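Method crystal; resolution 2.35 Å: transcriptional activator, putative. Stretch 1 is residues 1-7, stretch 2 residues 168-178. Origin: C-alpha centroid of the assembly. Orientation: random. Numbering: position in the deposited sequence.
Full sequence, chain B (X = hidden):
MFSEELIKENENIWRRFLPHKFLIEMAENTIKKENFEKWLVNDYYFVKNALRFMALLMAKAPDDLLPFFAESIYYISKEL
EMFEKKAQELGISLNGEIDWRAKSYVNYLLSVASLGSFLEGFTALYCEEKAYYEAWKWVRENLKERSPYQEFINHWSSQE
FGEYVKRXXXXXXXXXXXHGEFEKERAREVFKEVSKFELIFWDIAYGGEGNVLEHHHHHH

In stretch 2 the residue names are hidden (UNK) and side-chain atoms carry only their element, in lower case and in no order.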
HETATM    1  N   MSE B   1       5.580 -20.584  23.097  1.00 54.79           N
HETATM    2  CA  MSE B   1       5.754 -20.820  21.637  1.00 56.65           C
HETATM    3  C   MSE B   1       4.473 -20.461  20.905  1.00 51.79           C
HETATM    4  O   MSE B   1       3.552 -21.271  20.809  1.00 50.40           O
HETATM    5  CB  MSE B   1       6.124 -22.277  21.377  1.00 64.64           C
HETATM    6  CG  MSE B   1       6.380 -22.587  19.919  1.00 72.31           C
HETATM    7 SE   MSE B   1       7.670 -23.986  19.711  1.00 80.36          SE
HETATM    8  CE  MSE B   1       9.280 -22.905  19.798  1.00 77.40           C
ATOM      9  N   PHE B   2       4.451 -19.237  20.384  1.00 46.56           N
ATOM     10  CA  PHE B   2       3.315 -18.668  19.666  1.00 40.93           C
ATOM     11  C   PHE B   2       2.659 -19.616  18.657  1.00 39.77           C
ATOM     12  O   PHE B   2       1.442 -19.785  18.662  1.00 36.40           O
ATOM     13  CB  PHE B   2       3.771 -17.386  18.970  1.00 36.92           C
ATOM     14  CG  PHE B   2       2.654 -16.457  18.594  1.00 31.86           C
ATOM     15  CD1 PHE B   2       1.771 -15.984  19.559  1.00 30.36           C
ATOM     16  CD2 PHE B   2       2.527 -15.998  17.283  1.00 31.51           C
ATOM     17  CE1 PHE B   2       0.776 -15.057  19.230  1.00 28.55           C
ATOM     18  CE2 PHE B   2       1.533 -15.068  16.939  1.00 28.76           C
ATOM     19  CZ  PHE B   2       0.658 -14.596  17.919  1.00 28.60           C
ATOM     20  N   SER B   3       3.477 -20.247  17.818  1.00 40.01           N
ATOM     21  CA  SER B   3       2.993 -21.171  16.792  1.00 42.13           C
ATOM     22  C   SER B   3       2.119 -22.283  17.353  1.00 42.32           C
ATOM     23  O   SER B   3       1.026 -22.540  16.848  1.00 41.73           O
ATOM     24  CB  SER B   3       4.169 -21.775  16.022  1.00 41.73           C
ATOM     25  OG  SER B   3       5.038 -22.473  16.891  1.00 41.77           O
ATOM     26  N   GLU B   4       2.610 -22.947  18.393  1.00 44.41           N
ATOM     27  CA  GLU B   4       1.864 -24.021  19.022  1.00 45.70           C
ATOM     28  C   GLU B   4       0.628 -23.469  19.718  1.00 45.77           C
ATOM     29  O   GLU B   4      -0.420 -24.115  19.741  1.00 44.43           O
ATOM     30  CB  GLU B   4       2.758 -24.806  19.978  1.00 48.29           C
ATOM     31  CG  GLU B   4       3.824 -25.614  19.233  1.00 51.41           C
ATOM     32  CD  GLU B   4       4.663 -26.512  20.131  1.00 52.40           C
ATOM     33  OE1 GLU B   4       4.338 -26.659  21.331  1.00 53.76           O
ATOM     34  OE2 GLU B   4       5.656 -27.079  19.627  1.00 52.72           O
ATOM     35  N   GLU B   5       0.735 -22.246  20.226  1.00 46.21           N
ATOM     36  CA  GLU B   5      -0.398 -21.606  20.880  1.00 47.45           C
ATOM     37  C   GLU B   5      -1.506 -21.389  19.852  1.00 45.15           C
ATOM     38  O   GLU B   5      -2.666 -21.738  20.088  1.00 44.95           O
ATOM     39  CB  GLU B   5       0.013 -20.260  21.467  1.00 52.79           C
ATOM     40  CG  GLU B   5       0.947 -20.351  22.660  1.00 60.42           C
ATOM     41  CD  GLU B   5       1.421 -18.988  23.148  1.00 65.13           C
ATOM     42  OE1 GLU B   5       0.728 -17.972  22.901  1.00 66.62           O
ATOM     43  OE2 GLU B   5       2.498 -18.934  23.780  1.00 67.48           O
ATOM     44  N   LEU B   6      -1.132 -20.808  18.714  1.00 41.69           N
ATOM     45  CA  LEU B   6      -2.062 -20.533  17.627  1.00 39.38           C
ATOM     46  C   LEU B   6      -2.826 -21.785  17.228  1.00 39.96           C
ATOM     47  O   LEU B   6      -4.051 -21.763  17.122  1.00 39.70           O
ATOM     48  CB  LEU B   6      -1.305 -19.986  16.419  1.00 34.23           C
ATOM     49  CG  LEU B   6      -0.726 -18.582  16.572  1.00 30.93           C
ATOM     50  CD1 LEU B   6       0.075 -18.238  15.340  1.00 27.85           C
ATOM     51  CD2 LEU B   6      -1.839 -17.563  16.790  1.00 23.55           C
ATOM     52  N   ILE B   7      -2.092 -22.877  17.038  1.00 41.38           N
ATOM     53  CA  ILE B   7      -2.676 -24.154  16.647  1.00 44.07           C
ATOM     54  C   ILE B   7      -3.612 -24.752  17.689  1.00 47.01           C
ATOM     55  O   ILE B   7      -4.673 -25.269  17.346  1.00 45.66           O
ATOM     56  CB  ILE B   7      -1.569 -25.166  16.284  1.00 43.15           C
ATOM     57  CG1 ILE B   7      -0.953 -24.776  14.940  1.00 42.04           C
ATOM     58  CG2 ILE B   7      -2.123 -26.588  16.228  1.00 42.93           C
ATOM     59  CD1 ILE B   7       0.280 -25.557  14.575  1.00 43.77           C
ATOM     60  N   UNK B 168       9.326 -20.998   8.598  1.00 27.81           N
ATOM     61  CA  UNK B 168       8.382 -19.903   8.833  1.00 24.66           C
ATOM     62  C   UNK B 168       8.033 -19.866  10.321  1.00 23.67           C
ATOM     63  O   UNK B 168       7.971 -18.797  10.939  1.00 18.43           O
ATOM     64  c   UNK B 168       7.363 -19.867   6.508  1.00 23.61           C
ATOM     65  c   UNK B 168       6.018 -19.088   8.439  1.00 21.39           C
ATOM     66  c   UNK B 168       6.253 -20.340   5.606  1.00 18.08           C
ATOM     67  c   UNK B 168       7.076 -20.081   7.999  1.00 23.07           C
ATOM     68  N   UNK B 169       7.821 -21.054  10.876  1.00 25.08           N
ATOM     69  CA  UNK B 169       7.479 -21.233  12.277  1.00 29.72           C
ATOM     70  C   UNK B 169       8.533 -20.610  13.191  1.00 30.13           C
ATOM     71  O   UNK B 169       8.207 -19.831  14.090  1.00 27.27           O
ATOM     72  c   UNK B 169       6.730 -24.565  14.199  1.00 45.66           C
ATOM     73  c   UNK B 169       7.341 -22.729  12.574  1.00 33.75           C
ATOM     74  o   UNK B 169       6.182 -25.283  13.325  1.00 46.98           O
ATOM     75  o   UNK B 169       7.176 -25.026  15.271  1.00 46.74           O
ATOM     76  c   UNK B 169       6.851 -23.066  13.963  1.00 39.66           C
ATOM     77  N   UNK B 170       9.795 -20.936  12.927  1.00 32.25           N
ATOM     78  CA  UNK B 170      10.915 -20.434  13.712  1.00 34.75           C
ATOM     79  C   UNK B 170      10.998 -18.909  13.653  1.00 34.02           C
ATOM     80  O   UNK B 170      11.263 -18.260  14.672  1.00 35.72           O
ATOM     81  c   UNK B 170      14.629 -21.586  13.641  1.00 52.78           C
ATOM     82  n   UNK B 170      16.259 -19.885  14.493  1.00 58.34           N
ATOM     83  c   UNK B 170      15.857 -21.320  14.509  1.00 55.87           C
ATOM     84  c   UNK B 170      13.409 -20.831  14.141  1.00 45.13           C
ATOM     85  c   UNK B 170      12.222 -21.070  13.231  1.00 39.50           C
ATOM     86  N   UNK B 171      10.756 -18.343  12.469  1.00 30.08           N
ATOM     87  CA  UNK B 171      10.775 -16.892  12.286  1.00 25.00           C
ATOM     88  C   UNK B 171       9.614 -16.239  13.032  1.00 23.44           C
ATOM     89  O   UNK B 171       9.806 -15.235  13.723  1.00 22.42           O
ATOM     90  c   UNK B 171      10.541 -15.018  10.620  1.00 21.93           C
ATOM     91  c   UNK B 171      11.959 -16.836   8.605  1.00 26.48           C
ATOM     92  c   UNK B 171      10.716 -16.515  10.788  1.00 23.23           C
ATOM     93  c   UNK B 171      12.004 -16.948  10.106  1.00 22.57           C
ATOM     94  N   UNK B 172       8.418 -16.810  12.883  1.00 22.66           N
ATOM     95  CA  UNK B 172       7.214 -16.314  13.549  1.00 23.41           C
ATOM     96  C   UNK B 172       7.359 -16.296  15.069  1.00 25.58           C
ATOM     97  O   UNK B 172       7.145 -15.270  15.714  1.00 24.75           O
ATOM     98  c   UNK B 172       4.244 -15.421  13.362  1.00 16.68           C
ATOM     99  c   UNK B 172       4.687 -16.797  13.860  1.00 19.44           C
ATOM    100  c   UNK B 172       6.008 -17.185  13.194  1.00 21.08           C
ATOM    101  c   UNK B 172       3.624 -17.849  13.566  1.00 15.51           C
ATOM    102  N   UNK B 173       7.682 -17.453  15.635  1.00 29.24           N
ATOM    103  CA  UNK B 173       7.846 -17.587  17.078  1.00 31.81           C
ATOM    104  C   UNK B 173       8.795 -16.548  17.648  1.00 31.94           C
ATOM    105  O   UNK B 173       8.559 -16.000  18.720  1.00 31.26           O
ATOM    106  n   UNK B 173       7.603 -21.262  17.161  1.00 31.31           N
ATOM    107  c   UNK B 173       7.252 -20.008  17.420  1.00 30.63           C
ATOM    108  o   UNK B 173       6.095 -19.680  17.678  1.00 33.32           O
ATOM    109  c   UNK B 173       8.354 -18.986  17.414  1.00 32.13           C
ATOM    110  N   UNK B 174       9.857 -16.286  16.899  1.00 32.70           N
ATOM    111  CA  UNK B 174      10.886 -15.329  17.271  1.00 33.98           C
ATOM    112  C   UNK B 174      10.435 -13.866  17.169  1.00 34.28           C
ATOM    113  O   UNK B 174      10.946 -13.008  17.897  1.00 33.82           O
ATOM    114  c   UNK B 174      12.111 -15.563  16.392  1.00 34.22           C
ATOM    115  o   UNK B 174      13.161 -14.685  16.728  1.00 38.69           O
ATOM    116  N   UNK B 175       9.534 -13.592  16.220  1.00 34.62           N
ATOM    117  CA  UNK B 175       8.971 -12.257  15.987  1.00 33.43           C
ATOM    118  C   UNK B 175       7.947 -11.952  17.069  1.00 35.92           C
ATOM    119  O   UNK B 175       7.800 -10.807  17.508  1.00 34.66           O
ATOM    120  c   UNK B 175       8.254 -12.212  14.640  1.00 31.53           C
ATOM    121  c   UNK B 175       8.931 -11.650  13.390  1.00 31.39           C
ATOM    122  c   UNK B 175       9.151 -10.145  13.531  1.00 31.01           C
ATOM    123  c   UNK B 175       8.040 -11.952  12.189  1.00 32.57           C
ATOM    124  N   UNK B 176       7.185 -12.976  17.433  1.00 38.20           N
ATOM    125  CA  UNK B 176       6.162 -12.851  18.456  1.00 41.79           C
ATOM    126  C   UNK B 176       6.795 -12.522  19.806  1.00 44.43           C
ATOM    127  O   UNK B 176       6.321 -11.641  20.516  1.00 45.17           O
ATOM    128  c   UNK B 176       5.362 -14.143  18.550  1.00 41.40           C
ATOM    129  N   UNK B 177       7.916 -13.170  20.113  1.00 47.60           N
ATOM    130  CA  UNK B 177       8.593 -12.958  21.388  1.00 52.42           C
ATOM    131  C   UNK B 177       9.066 -11.544  21.679  1.00 53.47           C
ATOM    132  O   UNK B 177       9.485 -11.258  22.803  1.00 54.81           O
ATOM    133  o   UNK B 177       7.911 -15.289  23.578  1.00 65.24           O
ATOM    134  o   UNK B 177       7.029 -16.173  21.770  1.00 64.43           O
ATOM    135  c   UNK B 177       9.741 -13.953  21.584  1.00 55.03           C
ATOM    136  c   UNK B 177       9.297 -15.415  21.619  1.00 59.96           C
ATOM    137  c   UNK B 177       7.986 -15.639  22.379  1.00 62.68           C
ATOM    138  N   UNK B 178       9.032 -10.667  20.680  1.00 54.26           N
ATOM    139  CA  UNK B 178       9.441  -9.281  20.900  1.00 56.01           C
ATOM    140  C   UNK B 178       8.281  -8.317  20.689  1.00 54.22           C
ATOM    141  O   UNK B 178       8.468  -7.123  20.466  1.00 53.49           O
ATOM    142  c   UNK B 178      10.587  -9.202  18.582  1.00 66.19           C
ATOM    143  c   UNK B 178      10.667  -8.897  20.061  1.00 59.95           C
ATOM    144  n   UNK B 178      13.211  -8.930  15.781  1.00 73.92           N
ATOM    145  c   UNK B 178      11.923  -9.279  16.443  1.00 71.06           C
ATOM    146  c   UNK B 178      11.923  -8.895  17.917  1.00 70.18           C
TER

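Position 168 has four side-chain carbons, forked at the first, with one arm two carbons long. That pattern is isoleucine, I168, and its side chain is out of reach of stretch 1.

Position 169 carries three carbons, the third bearing two oxygens: a carboxylate on a two-carbon stem, hence glutamate, E169. Its CA-to-CB bond points sideways, yet chi1 in t (-174°) places CG 3.5 Å from S3 OG; chi2 is also t and carries the chain on to the carboxylate.

Position 170 shows four carbons in a row ending in nitrogen, the signature of lysine. K170 points away and makes no contact. Position 171 has four carbons, forked at the first with one arm two carbons long, so it is isoleucine; I171 is out of reach.

Position 172 also has four carbons, but the fork lies at the second, which identifies leucine. L172 points toward stretch 1: its CG is 4.1 Å from F2 CD2, near the plane of the ring at its edge, and its CD2 is 4.0 Å from L6 CD1.

Position 173 has two carbons, the second carrying one oxygen and one nitrogen. This short amide is asparagine, N173. The assignment of its two ends suits their neighbours: OD1 accepts from the backbone S3 N at 2.7 Å with an N-H...O angle of 168°, while ND2 donates to S3 OG at 2.8 Å and 147°. F2 N lies 3.2 Å from N173 OD1, but the angle is too poor for a hydrogen bond. ND2 also packs 3.3 Å from M1 CG of the selenomethionine.

Position 174, one carbon then one oxygen, is serine; S174 is out of reach. Position 175 has four carbons forked at the second, so it is leucine, and L175 is also remote.

Position 176 has a single carbon, giving alanine. A176 CB sits over one face of the F2 ring, 3.6 Å from F2 CG.

Position 177 has three carbons, the third with two oxygens: glutamate. The CA-to-CB bond of E177 points sideways, but with chi1 and chi2 both m the end comes nearer, OE2 lying 4.2 Å from F2 N. Position 178, four carbons in a row ending in nitrogen, is lysine; K178 is out of reach.

The helices cross at 99°, and contact centres on F2 CA and N173 CA, 5.3 Å apart. There, N173 engages S3 through both amide ends, satisfying a backbone NH in the helix's first turn, where no preceding turn supplies a carbonyl. Beside this polar clasp, F2 packs against L172 and A176, one turn apart, and L6 extends the apolar patch.

Stretch 2, residues 168-178: IEKILNSLAEK
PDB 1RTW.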